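Local coordinates for cadherin-23 (Mus musculus, PDB 5UZ8), which probably serves in calcium-dependent cell adhesion and in mechanotransduction for hearing, as a cadherin built of serially linked extracellular repeats that bind calcium ions, at residues Y121-F126 against V134-T139; H184-A189 against Q208-V213. All coordinates share one frame; numbering follows the deposited sequence. Where two conformers were deposited one is given.

Contact 1 (Y121-F126 against V134-T139)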
loop_
_atom_site.group_PDB
_atom_site.type_symbol
_atom_site.label_atom_id
_atom_site.label_comp_id
_atom_site.label_asym_id
_atom_site.label_seq_id
_atom_site.Cartn_x
_atom_site.Cartn_y
_atom_site.Cartn_z
ATOM N N TYR A 121 2.663 2.729 -4.797
ATOM C CA TYR A 121 1.416 2.888 -5.568
ATOM C C TYR A 121 1.103 4.340 -5.650
ATOM O O TYR A 121 1.449 5.098 -4.734
ATOM C CB TYR A 121 0.273 2.142 -4.911
ATOM C CG TYR A 121 0.447 0.625 -4.912
ATOM C CD1 TYR A 121 1.130 -0.006 -3.883
ATOM C CD2 TYR A 121 -0.092 -0.170 -5.936
ATOM C CE1 TYR A 121 1.279 -1.392 -3.858
ATOM C CE2 TYR A 121 0.040 -1.570 -5.925
ATOM C CZ TYR A 121 0.724 -2.163 -4.885
ATOM O OH TYR A 121 0.894 -3.521 -4.848
ATOM N N GLN A 122 0.451 4.757 -6.729
ATOM C CA GLN A 122 0.044 6.153 -6.867
ATOM C C GLN A 122 -1.148 6.284 -7.804
ATOM O O GLN A 122 -1.207 5.594 -8.839
ATOM C CB GLN A 122 1.190 7.024 -7.382
ATOM C CG GLN A 122 0.776 8.487 -7.620
ATOM C CD GLN A 122 1.958 9.430 -7.786
ATOM O OE1 GLN A 122 1.804 10.598 -8.232
ATOM N NE2 GLN A 122 3.143 8.948 -7.416
ATOM N N GLU A 123 -2.097 7.129 -7.413
ATOM C CA GLU A 123 -3.179 7.535 -8.310
ATOM C C GLU A 123 -3.485 9.002 -8.110
ATOM O O GLU A 123 -3.186 9.556 -7.052
ATOM C CB GLU A 123 -4.463 6.760 -8.057
ATOM C CG GLU A 123 -4.434 5.286 -8.365
ATOM C CD GLU A 123 -4.255 4.931 -9.823
ATOM O OE1 GLU A 123 -4.522 5.777 -10.724
ATOM O OE2 GLU A 123 -3.812 3.753 -10.033
ATOM N N ALA A 124 -4.102 9.599 -9.117
ATOM C CA ALA A 124 -4.586 10.974 -9.030
ATOM C C ALA A 124 -6.082 10.935 -9.177
ATOM O O ALA A 124 -6.609 10.230 -10.073
ATOM C CB ALA A 124 -3.985 11.829 -10.133
ATOM N N VAL A 125 -6.775 11.693 -8.345
ATOM C CA VAL A 125 -8.224 11.740 -8.380
ATOM C C VAL A 125 -8.658 13.173 -8.275
ATOM O O VAL A 125 -7.995 13.948 -7.610
ATOM C CB VAL A 125 -8.887 10.914 -7.261
ATOM C CG1 VAL A 125 -8.536 9.424 -7.426
ATOM C CG2 VAL A 125 -8.510 11.407 -5.872
ATOM N N PHE A 126 -9.791 13.506 -8.874
ATOM C CA PHE A 126 -10.346 14.849 -8.730
ATOM C C PHE A 126 -10.941 15.013 -7.335
ATOM O O PHE A 126 -11.461 14.075 -6.750
ATOM C CB PHE A 126 -11.369 15.161 -9.822
ATOM C CG PHE A 126 -10.746 15.422 -11.174
ATOM C CD1 PHE A 126 -10.219 16.671 -11.483
ATOM C CD2 PHE A 126 -10.669 14.412 -12.129
ATOM C CE1 PHE A 126 -9.625 16.913 -12.720
ATOM C CE2 PHE A 126 -10.068 14.641 -13.367
ATOM C CZ PHE A 126 -9.554 15.887 -13.664
ATOM N N VAL A 134 -13.655 3.417 -5.253
ATOM C CA VAL A 134 -12.381 2.746 -5.124
ATOM C C VAL A 134 -11.370 3.475 -5.995
ATOM O O VAL A 134 -11.615 3.718 -7.185
ATOM C CB VAL A 134 -12.459 1.273 -5.588
ATOM C CG1 VAL A 134 -11.076 0.639 -5.587
ATOM C CG2 VAL A 134 -13.408 0.502 -4.683
ATOM N N ILE A 135 -10.240 3.785 -5.414
ATOM C CA ILE A 135 -9.183 4.538 -6.100
ATOM C C ILE A 135 -8.133 3.616 -6.713
ATOM O O ILE A 135 -7.710 3.828 -7.846
ATOM C CB ILE A 135 -8.519 5.517 -5.148
ATOM C CG1 ILE A 135 -9.531 6.593 -4.769
ATOM C CG2 ILE A 135 -7.332 6.190 -5.815
ATOM C CD1 ILE A 135 -9.042 7.485 -3.670
ATOM N N LEU A 136 -7.683 2.634 -5.936
ATOM C CA LEU A 136 -6.717 1.654 -6.425
ATOM C C LEU A 136 -6.768 0.418 -5.533
ATOM O O LEU A 136 -7.356 0.447 -4.459
ATOM C CB LEU A 136 -5.299 2.236 -6.375
ATOM C CG LEU A 136 -4.797 2.302 -4.928
ATOM C CD1 LEU A 136 -3.388 1.797 -4.772
ATOM C CD2 LEU A 136 -5.016 3.667 -4.334
ATOM N N ARG A 137 -6.149 -0.650 -6.009
ATOM C CA ARG A 137 -6.039 -1.876 -5.248
ATOM C C ARG A 137 -4.555 -2.183 -5.038
ATOM O O ARG A 137 -3.789 -2.175 -5.984
ATOM C CB ARG A 137 -6.714 -3.003 -6.029
ATOM C CG ARG A 137 -6.782 -4.342 -5.310
ATOM C CD ARG A 137 -7.662 -5.300 -6.108
ATOM N NE ARG A 137 -9.045 -5.297 -5.665
ATOM C CZ ARG A 137 -10.100 -5.593 -6.421
ATOM N NH1 ARG A 137 -11.320 -5.595 -5.887
ATOM N NH2 ARG A 137 -9.947 -5.883 -7.713
ATOM N N VAL A 138 -4.167 -2.439 -3.798
ATOM C CA VAL A 138 -2.842 -2.925 -3.471
ATOM C C VAL A 138 -2.913 -4.440 -3.318
ATOM O O VAL A 138 -3.924 -4.974 -2.850
ATOM C CB VAL A 138 -2.268 -2.254 -2.220
ATOM C CG1 VAL A 138 -2.259 -0.741 -2.406
ATOM C CG2 VAL A 138 -2.979 -2.665 -0.943
ATOM N N THR A 139 -1.839 -5.126 -3.722
ATOM C CA THR A 139 -1.784 -6.573 -3.593
ATOM C C THR A 139 -0.393 -6.975 -3.098
ATOM O O THR A 139 0.637 -6.538 -3.659
ATOM C CB THR A 139 -2.053 -7.261 -4.952
ATOM O OG1 THR A 139 -3.347 -6.887 -5.467
ATOM C CG2 THR A 139 -1.962 -8.771 -4.826
HETATM O O HOH W 1 -6.213 1.954 -10.012
#
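Tyr121 lays its ring flat against Val138, whose CG1 sits over the ring centre, 3.8 Å from the centroid and 11° off the normal, a CH-pi contact. The rest of the apolar packing runs back along the strand: Tyr121 CB meets Leu136 CD1 at 3.7 Å, and Val125 CG1 touches Ile135 CG2 at 3.8 Å, the two side chains crossing at about a right angle. Glu123 joins in through its aliphatic part, CB against Ile135 CG2 and CG against Leu136 CB.

Polar links are few. Thr139 N gives a weak but straight hydrogen bond to Tyr121 OH (3.4 Å, 174°). A bend at chi2 (-66°) folds CD of Glu123 back, and one water donates to both Glu123 OE2 and Ile135 O, tying the carboxylate to the facing backbone. An alanine in place of Tyr121 would probably open a gap under Val138 CG1 and leave Thr139 N without its hydroxyl partner.

Ile135 and Leu136 form a classic beta bulge opposite Ile171; Leu136 points toward strand 121-126, while Ile135 reaches it with CG2. With axes 7.4 Å apart, the two strands belong to different sheets, and this is the facing-sheet packing of the Greek-key beta sandwich of a cadherin repeat.

Contact 2 (H184-A189 against Q208-V213); sequences HYILTA and QVVIRV
Thr188 and Gln208 meet through their polar ends: Thr188 OG1 donates to Gln208 OE1 at 2.8 Å, in the plane of the amide and on a lone pair. A bend at chi2 (-64°) brings CD of the glutamine back over the neighbouring strand; NE2 lies 3.4 Å from Ile186 CG2. On the same face His184 and Arg212 run side by side, pointing the same way, with Arg212 NH1 over one face of the imidazole, 3.7 Å from His184 CD2, and the two planes 32° apart. The other face carries Tyr185, Leu187, Val209 and Ile211, where Leu187 CD1 reaches Ile211 CD1. Ala189 CB touches Val209 CG2, and Val213 CG2 comes in at the edge of the Tyr185 ring, 3.9 Å from CE1.

Behind these contacts stand four backbone hydrogen bonds, a pair joining Tyr185 with Ile211 and another joining Leu187 with Val209; the straightest runs from Leu187 N to Val209 O (2.8 Å, 176°). A water donates to Thr188 OG1 and Ile186 O and accepts from Gln208 NE2; together with the bond from Thr188 OG1, this probably fixes the rotation of the amide. Further out, Gln122 OE1 takes a hydrogen bond from Arg212 NE, and Phe162 meets the Tyr185 ring edge-to-face.

The two strands form an antiparallel hairpin at the middle of a four-stranded sheet, flanked by 121-126 beside 204-214 and by 151-155 beside 184-193, while Val209 and Ile211 pack on strand 134-141 of the facing sheet.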
loop_
_atom_site.group_PDB
_atom_site.type_symbol
_atom_site.label_atom_id
_atom_site.label_comp_id
_atom_site.label_asym_id
_atom_site.label_seq_id
_atom_site.Cartn_x
_atom_site.Cartn_y
_atom_site.Cartn_z
ATOM N N HIS A 184 -2.576 16.368 -1.513
ATOM C CA HIS A 184 -2.165 14.991 -1.750
ATOM C C HIS A 184 -1.900 14.305 -0.404
ATOM O O HIS A 184 -1.656 14.971 0.620
ATOM C CB HIS A 184 -0.884 14.903 -2.569
ATOM C CG HIS A 184 0.331 15.391 -1.849
ATOM N ND1 HIS A 184 0.514 16.717 -1.534
ATOM C CD2 HIS A 184 1.431 14.741 -1.407
ATOM C CE1 HIS A 184 1.688 16.870 -0.938
ATOM N NE2 HIS A 184 2.264 15.683 -0.845
ATOM N N TYR A 185 -1.906 12.984 -0.446
ATOM C CA TYR A 185 -1.714 12.127 0.721
ATOM C C TYR A 185 -0.624 11.106 0.410
ATOM O O TYR A 185 -0.527 10.612 -0.734
ATOM C CB TYR A 185 -3.031 11.391 1.008
ATOM C CG TYR A 185 -4.170 12.304 1.335
ATOM C CD1 TYR A 185 -4.910 12.916 0.326
ATOM C CD2 TYR A 185 -4.517 12.570 2.668
ATOM C CE1 TYR A 185 -5.970 13.783 0.633
ATOM C CE2 TYR A 185 -5.598 13.384 2.991
ATOM C CZ TYR A 185 -6.312 13.992 1.952
ATOM O OH TYR A 185 -7.345 14.843 2.222
ATOM N N ILE A 186 0.170 10.773 1.424
ATOM C CA ILE A 186 1.123 9.676 1.322
ATOM C C ILE A 186 0.785 8.727 2.477
ATOM O O ILE A 186 1.106 9.012 3.612
ATOM C CB ILE A 186 2.589 10.179 1.391
ATOM C CG1 ILE A 186 2.799 11.288 0.354
ATOM C CG2 ILE A 186 3.566 9.010 1.192
ATOM C CD1 ILE A 186 4.215 11.824 0.301
ATOM N N LEU A 187 0.110 7.637 2.150
ATOM C CA LEU A 187 -0.446 6.707 3.116
ATOM C C LEU A 187 0.420 5.450 3.196
ATOM O O LEU A 187 1.030 5.053 2.219
ATOM C CB LEU A 187 -1.823 6.299 2.682
ATOM C CG LEU A 187 -2.837 7.411 2.442
ATOM C CD1 LEU A 187 -4.136 6.724 2.032
ATOM C CD2 LEU A 187 -2.929 8.272 3.698
ATOM N N THR A 188 0.483 4.859 4.376
ATOM C CA THR A 188 1.147 3.573 4.562
ATOM C C THR A 188 0.101 2.467 4.583
ATOM O O THR A 188 -0.766 2.462 5.462
ATOM C CB THR A 188 1.930 3.564 5.880
ATOM O OG1 THR A 188 2.909 4.623 5.861
ATOM C CG2 THR A 188 2.623 2.236 6.067
ATOM N N ALA A 189 0.202 1.536 3.639
ATOM C CA ALA A 189 -0.627 0.334 3.618
ATOM C C ALA A 189 0.198 -0.828 4.174
ATOM O O ALA A 189 1.389 -0.952 3.847
ATOM C CB ALA A 189 -1.093 0.016 2.218
ATOM N N GLN A 208 4.118 2.486 0.549
ATOM C CA GLN A 208 3.550 3.828 0.502
ATOM C C GLN A 208 2.621 3.969 -0.698
ATOM O O GLN A 208 2.911 3.468 -1.800
ATOM C CB GLN A 208 4.607 4.928 0.490
ATOM C CG GLN A 208 5.570 4.900 1.649
ATOM C CD GLN A 208 4.897 5.149 2.969
ATOM O OE1 GLN A 208 4.725 4.214 3.804
ATOM N NE2 GLN A 208 4.484 6.372 3.171
ATOM N N VAL A 209 1.494 4.626 -0.450
ATOM C CA VAL A 209 0.459 4.902 -1.450
ATOM C C VAL A 209 0.223 6.404 -1.534
ATOM O O VAL A 209 -0.175 7.004 -0.530
ATOM C CB VAL A 209 -0.859 4.217 -1.074
ATOM C CG1 VAL A 209 -1.915 4.488 -2.166
ATOM C CG2 VAL A 209 -0.626 2.723 -0.882
ATOM N N VAL A 210 0.496 7.005 -2.699
ATOM C CA VAL A 210 0.298 8.408 -2.949
ATOM C C VAL A 210 -1.049 8.613 -3.631
ATOM O O VAL A 210 -1.356 7.983 -4.658
ATOM C CB VAL A 210 1.394 9.008 -3.864
ATOM C CG1 VAL A 210 1.121 10.483 -4.155
ATOM C CG2 VAL A 210 2.759 8.855 -3.227
ATOM N N ILE A 211 -1.838 9.532 -3.103
ATOM C CA ILE A 211 -3.060 9.957 -3.773
ATOM C C ILE A 211 -2.948 11.455 -3.981
ATOM O O ILE A 211 -2.945 12.231 -3.015
ATOM C CB ILE A 211 -4.334 9.603 -2.983
ATOM C CG1 ILE A 211 -4.528 8.092 -2.977
ATOM C CG2 ILE A 211 -5.569 10.256 -3.627
ATOM C CD1 ILE A 211 -5.400 7.557 -1.857
ATOM N N ARG A 212 -2.842 11.861 -5.239
ATOM C CA ARG A 212 -2.746 13.276 -5.583
ATOM C C ARG A 212 -4.136 13.761 -5.952
ATOM O O ARG A 212 -4.871 13.082 -6.667
ATOM C CB ARG A 212 -1.742 13.520 -6.692
ATOM C CG ARG A 212 -0.345 13.054 -6.301
ATOM C CD ARG A 212 0.765 13.627 -7.181
ATOM N NE ARG A 212 2.035 13.075 -6.765
ATOM C CZ ARG A 212 2.752 13.489 -5.719
ATOM N NH1 ARG A 212 2.386 14.549 -4.989
ATOM N NH2 ARG A 212 3.870 12.837 -5.423
ATOM N N VAL A 213 -4.505 14.926 -5.425
ATOM C CA VAL A 213 -5.868 15.424 -5.541
ATOM C C VAL A 213 -5.857 16.533 -6.573
ATOM O O VAL A 213 -5.214 17.562 -6.381
ATOM C CB VAL A 213 -6.368 15.951 -4.197
ATOM C CG1 VAL A 213 -7.813 16.432 -4.299
ATOM C CG2 VAL A 213 -6.245 14.867 -3.153
HETATM O O HOH W 2 2.696 7.414 5.159
#

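In the fold
Coming from the N terminus, the chain runs up strand 121-126, passes through a seven-residue connection and returns along 134-139 in the other sheet, so contact 1 closes a short loop across the sandwich. Contact 2 follows in series, neither nested nor crossed: strand 184-193 turns back through 204-214, closing a longer hairpin within one sheet. The two share that sheet, because 121-126 runs parallel to 204-214 as its edge strand, with Val125 N hydrogen-bonded to Arg212 O. Contact 1 thus fastens sheet to sheet and contact 2 strand to strand, both inside the middle of the three repeats, whose calcium sites lie toward its ends.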